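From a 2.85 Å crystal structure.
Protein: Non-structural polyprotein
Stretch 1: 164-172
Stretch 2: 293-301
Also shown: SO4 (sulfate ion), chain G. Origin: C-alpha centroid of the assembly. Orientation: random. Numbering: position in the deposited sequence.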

ATOM      1  N   GLN A 164      -3.240 -24.686  16.914  1.00 98.97           N
ATOM      2  CA  GLN A 164      -4.508 -24.707  17.624  1.00105.12           C
ATOM      3  C   GLN A 164      -4.786 -23.299  18.109  1.00 96.82           C
ATOM      4  O   GLN A 164      -3.985 -22.727  18.848  1.00 99.04           O
ATOM      5  CB  GLN A 164      -4.460 -25.672  18.812  1.00115.45           C
ATOM      6  CG  GLN A 164      -4.217 -27.132  18.438  1.00122.05           C
ATOM      7  CD  GLN A 164      -5.319 -27.707  17.561  1.00124.32           C
ATOM      8  OE1 GLN A 164      -6.504 -27.432  17.770  1.00122.57           O
ATOM      9  NE2 GLN A 164      -4.933 -28.523  16.581  1.00123.18           N
ATOM     10  N   PRO A 165      -5.916 -22.722  17.687  1.00 84.43           N
ATOM     11  CA  PRO A 165      -6.116 -21.315  18.032  1.00 83.13           C
ATOM     12  C   PRO A 165      -6.409 -21.158  19.509  1.00 80.63           C
ATOM     13  O   PRO A 165      -7.043 -22.029  20.102  1.00 87.05           O
ATOM     14  CB  PRO A 165      -7.339 -20.918  17.195  1.00 79.11           C
ATOM     15  CG  PRO A 165      -8.092 -22.184  17.011  1.00 76.78           C
ATOM     16  CD  PRO A 165      -7.056 -23.280  16.939  1.00 79.50           C
ATOM     17  N   GLY A 166      -5.950 -20.061  20.094  1.00 69.72           N
ATOM     18  CA  GLY A 166      -6.305 -19.734  21.457  1.00 70.59           C
ATOM     19  C   GLY A 166      -7.703 -19.157  21.486  1.00 77.33           C
ATOM     20  O   GLY A 166      -8.367 -19.086  20.450  1.00 71.66           O
ATOM     21  N   PRO A 167      -8.164 -18.754  22.677  1.00 92.33           N
ATOM     22  CA  PRO A 167      -9.469 -18.104  22.798  1.00 93.62           C
ATOM     23  C   PRO A 167      -9.481 -16.729  22.132  1.00 87.42           C
ATOM     24  O   PRO A 167      -8.598 -15.908  22.384  1.00 86.95           O
ATOM     25  CB  PRO A 167      -9.652 -17.975  24.312  1.00 95.20           C
ATOM     26  CG  PRO A 167      -8.279 -18.000  24.869  1.00 95.49           C
ATOM     27  CD  PRO A 167      -7.505 -18.917  23.983  1.00 96.00           C
ATOM     28  N   VAL A 168     -10.493 -16.483  21.307  1.00 74.95           N
ATOM     29  CA  VAL A 168     -10.614 -15.223  20.591  1.00 73.04           C
ATOM     30  C   VAL A 168     -10.915 -14.069  21.540  1.00 76.95           C
ATOM     31  O   VAL A 168     -10.650 -12.908  21.215  1.00 70.54           O
ATOM     32  CB  VAL A 168     -11.715 -15.303  19.515  1.00 72.06           C
ATOM     33  CG1 VAL A 168     -11.930 -13.950  18.865  1.00 72.23           C
ATOM     34  CG2 VAL A 168     -11.357 -16.354  18.469  1.00 67.82           C
ATOM     35  N   LYS A 169     -11.478 -14.391  22.704  1.00 83.67           N
ATOM     36  CA  LYS A 169     -11.848 -13.376  23.688  1.00 77.70           C
ATOM     37  C   LYS A 169     -10.663 -12.493  24.087  1.00 82.41           C
ATOM     38  O   LYS A 169     -10.821 -11.284  24.238  1.00 86.51           O
ATOM     39  CB  LYS A 169     -12.442 -14.034  24.935  1.00 71.26           C
ATOM     40  N   LYS A 170      -9.477 -13.085  24.233  1.00 86.25           N
ATOM     41  CA  LYS A 170      -8.281 -12.316  24.588  1.00 88.50           C
ATOM     42  C   LYS A 170      -8.067 -11.194  23.573  1.00 87.43           C
ATOM     43  O   LYS A 170      -7.678 -10.082  23.932  1.00 87.80           O
ATOM     44  CB  LYS A 170      -7.039 -13.225  24.645  1.00 92.46           C
ATOM     45  CG  LYS A 170      -5.708 -12.496  24.957  1.00105.92           C
ATOM     46  CD  LYS A 170      -4.493 -13.012  24.126  1.00116.59           C
ATOM     47  CE  LYS A 170      -4.485 -12.503  22.652  1.00 83.68           C
ATOM     48  NZ  LYS A 170      -3.108 -12.467  22.048  1.00 72.65           N
ATOM     49  N   PHE A 171      -8.345 -11.494  22.308  1.00 84.93           N
ATOM     50  CA  PHE A 171      -8.140 -10.542  21.221  1.00 77.60           C
ATOM     51  C   PHE A 171      -9.238  -9.485  21.169  1.00 73.39           C
ATOM     52  O   PHE A 171      -8.952  -8.295  21.053  1.00 73.93           O
ATOM     53  CB  PHE A 171      -8.048 -11.281  19.881  1.00 71.26           C
ATOM     54  CG  PHE A 171      -7.733 -10.390  18.716  1.00 63.80           C
ATOM     55  CD1 PHE A 171      -6.777  -9.398  18.820  1.00 62.02           C
ATOM     56  CD2 PHE A 171      -8.390 -10.550  17.509  1.00 69.60           C
ATOM     57  CE1 PHE A 171      -6.490  -8.576  17.745  1.00 66.72           C
ATOM     58  CE2 PHE A 171      -8.106  -9.733  16.429  1.00 68.27           C
ATOM     59  CZ  PHE A 171      -7.156  -8.745  16.547  1.00 66.67           C
ATOM     60  N   LEU A 172     -10.493  -9.913  21.261  1.00 69.77           N
ATOM     61  CA  LEU A 172     -11.609  -8.975  21.203  1.00 68.96           C
ATOM     62  C   LEU A 172     -11.583  -7.995  22.376  1.00 70.64           C
ATOM     63  O   LEU A 172     -12.082  -6.873  22.260  1.00 66.69           O
ATOM     64  CB  LEU A 172     -12.948  -9.718  21.143  1.00 69.28           C
ATOM     65  CG  LEU A 172     -13.277 -10.385  19.801  1.00 63.87           C
ATOM     66  CD1 LEU A 172     -14.644 -11.044  19.827  1.00 58.77           C
ATOM     67  CD2 LEU A 172     -13.219  -9.375  18.674  1.00 61.61           C
ATOM     68  N   ALA A 293      -1.929  -4.103  11.885  1.00 63.35           N
ATOM     69  CA  ALA A 293      -2.128  -5.545  11.784  1.00 54.46           C
ATOM     70  C   ALA A 293      -1.721  -6.240  13.072  1.00 52.60           C
ATOM     71  O   ALA A 293      -1.000  -5.680  13.903  1.00 54.04           O
ATOM     72  CB  ALA A 293      -1.327  -6.104  10.626  1.00 56.02           C
ATOM     73  N   ALA A 294      -2.202  -7.463  13.239  1.00 47.61           N
ATOM     74  CA  ALA A 294      -1.907  -8.242  14.428  1.00 45.22           C
ATOM     75  C   ALA A 294      -2.004  -9.721  14.099  1.00 55.16           C
ATOM     76  O   ALA A 294      -2.789 -10.122  13.242  1.00 54.60           O
ATOM     77  CB  ALA A 294      -2.875  -7.890  15.534  1.00 45.66           C
ATOM     78  N   ARG A 295      -1.199 -10.531  14.778  1.00 65.49           N
ATOM     79  CA  ARG A 295      -1.336 -11.973  14.686  1.00 58.60           C
ATOM     80  C   ARG A 295      -1.446 -12.490  16.115  1.00 59.08           C
ATOM     81  O   ARG A 295      -0.477 -12.962  16.691  1.00 56.93           O
ATOM     82  CB  ARG A 295      -0.185 -12.616  13.881  1.00 52.96           C
ATOM     83  CG  ARG A 295      -0.292 -14.139  13.780  1.00 58.50           C
ATOM     84  CD  ARG A 295       0.499 -14.768  12.633  1.00 55.65           C
ATOM     85  NE  ARG A 295       1.926 -14.483  12.669  1.00 70.21           N
ATOM     86  CZ  ARG A 295       2.828 -15.204  13.332  1.00 88.55           C
ATOM     87  NH1 ARG A 295       2.456 -16.264  14.044  1.00 99.91           N
ATOM     88  NH2 ARG A 295       4.113 -14.861  13.297  1.00 85.00           N
ATOM     89  N   PRO A 296      -2.659 -12.403  16.687  1.00 69.26           N
ATOM     90  CA  PRO A 296      -2.882 -12.813  18.071  1.00 67.77           C
ATOM     91  C   PRO A 296      -2.833 -14.318  18.206  1.00 74.34           C
ATOM     92  O   PRO A 296      -2.648 -15.016  17.213  1.00 71.44           O
ATOM     93  CB  PRO A 296      -4.300 -12.307  18.374  1.00 68.00           C
ATOM     94  CG  PRO A 296      -4.866 -11.793  17.084  1.00 68.01           C
ATOM     95  CD  PRO A 296      -3.927 -12.148  15.983  1.00 71.72           C
ATOM     96  N   ASP A 297      -3.007 -14.804  19.428  1.00 87.35           N
ATOM     97  CA  ASP A 297      -2.872 -16.220  19.720  1.00 92.96           C
ATOM     98  C   ASP A 297      -4.029 -17.023  19.127  1.00 82.35           C
ATOM     99  O   ASP A 297      -3.948 -18.244  19.022  1.00 83.89           O
ATOM    100  CB  ASP A 297      -2.807 -16.423  21.239  1.00106.00           C
ATOM    101  CG  ASP A 297      -2.248 -17.783  21.630  1.00114.17           C
ATOM    102  OD1 ASP A 297      -1.423 -18.336  20.871  1.00116.43           O
ATOM    103  OD2 ASP A 297      -2.641 -18.299  22.700  1.00115.37           O
ATOM    104  N   CYS A 298      -5.086 -16.337  18.700  1.00 71.57           N
ATOM    105  CA  CYS A 298      -6.302 -17.019  18.255  1.00 71.55           C
ATOM    106  C   CYS A 298      -6.302 -17.369  16.769  1.00 70.80           C
ATOM    107  O   CYS A 298      -7.313 -17.821  16.238  1.00 72.02           O
ATOM    108  CB  CYS A 298      -7.546 -16.193  18.586  1.00 68.74           C
ATOM    109  SG  CYS A 298      -7.631 -14.592  17.775  1.00 64.53           S
ATOM    110  N   VAL A 299      -5.178 -17.136  16.097  1.00 66.81           N
ATOM    111  CA  VAL A 299      -5.034 -17.540  14.705  1.00 61.53           C
ATOM    112  C   VAL A 299      -4.920 -19.061  14.601  1.00 62.96           C
ATOM    113  O   VAL A 299      -4.507 -19.724  15.546  1.00 62.95           O
ATOM    114  CB  VAL A 299      -3.797 -16.888  14.055  1.00 59.63           C
ATOM    115  CG1 VAL A 299      -3.951 -15.382  14.029  1.00 59.49           C
ATOM    116  CG2 VAL A 299      -2.529 -17.276  14.790  1.00 57.81           C
ATOM    117  N   SER A 300      -5.354 -19.609  13.472  1.00 72.60           N
ATOM    118  CA  SER A 300      -5.295 -21.047  13.237  1.00 74.36           C
ATOM    119  C   SER A 300      -4.107 -21.465  12.375  1.00 72.78           C
ATOM    120  O   SER A 300      -3.902 -22.654  12.132  1.00 77.18           O
ATOM    121  CB  SER A 300      -6.589 -21.508  12.585  1.00 80.00           C
ATOM    122  OG  SER A 300      -7.696 -21.035  13.332  1.00 89.60           O
ATOM    123  N   SER A 301      -3.332 -20.498  11.900  1.00 63.26           N
ATOM    124  CA  SER A 301      -2.177 -20.812  11.069  1.00 57.78           C
ATOM    125  C   SER A 301      -1.167 -19.685  11.110  1.00 52.63           C
ATOM    126  O   SER A 301      -1.467 -18.579  11.564  1.00 57.48           O
ATOM    127  CB  SER A 301      -2.609 -21.068   9.625  1.00 65.24           C
ATOM    128  OG  SER A 301      -2.903 -19.853   8.956  1.00 68.48           O
TER
HETATM  129  S   SO4 G1704     -13.389 -19.176  21.210  1.00142.33           S
HETATM  130  O1  SO4 G1704     -12.329 -18.258  21.613  1.00140.00           O
HETATM  131  O2  SO4 G1704     -13.502 -19.187  19.754  1.00142.87           O
HETATM  132  O3  SO4 G1704     -13.080 -20.523  21.680  1.00144.84           O
HETATM  133  O4  SO4 G1704     -14.650 -18.736  21.798  1.00140.61           O

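Stretch 1 runs as a loop from Gln164 and becomes helical by Lys169; stretch 2 leaves a strand at Ala294 and folds into a type I turn from Pro296 to Val299. The loop lies against this turn, with little contact from Gln164. Pro165, with no amide hydrogen, packs beside the turn's backbone: its CA approaches Val299 O at 3.4 Å in a CA-H...O contact, and its CB lies 3.2 Å from Cys298 O.

The next residue supplies the hydrogen bond between the stretches, Gly166 N to Asp297 O, 2.9 Å and nearly straight. Glycine suits the site because a CB would point toward the turn and clash with Asp297 OD2.

Pro167 turns away, while the amide of Val168 binds the sulfate, N to O1 2.6 Å. Val168 CG2 rests 3.8 Å from Cys298 CB, an apolar contact. On the helix, Lys170 extends its long chain to the start of the turn, NZ 3.5 Å from Asp297 N; Asp297 OD2, 5.9 Å from NZ, is too far for a salt bridge. Phe171 is buried and directed toward stretch 2. Pro296 CG sits 3.5 Å from its ring centroid, almost on the normal, a CH-pi contact, while Cys298 SG lies oblique, 5.0 Å from that centroid and 3.9 Å from Phe171 CB. Ala294, with its small methyl, borders the same ring.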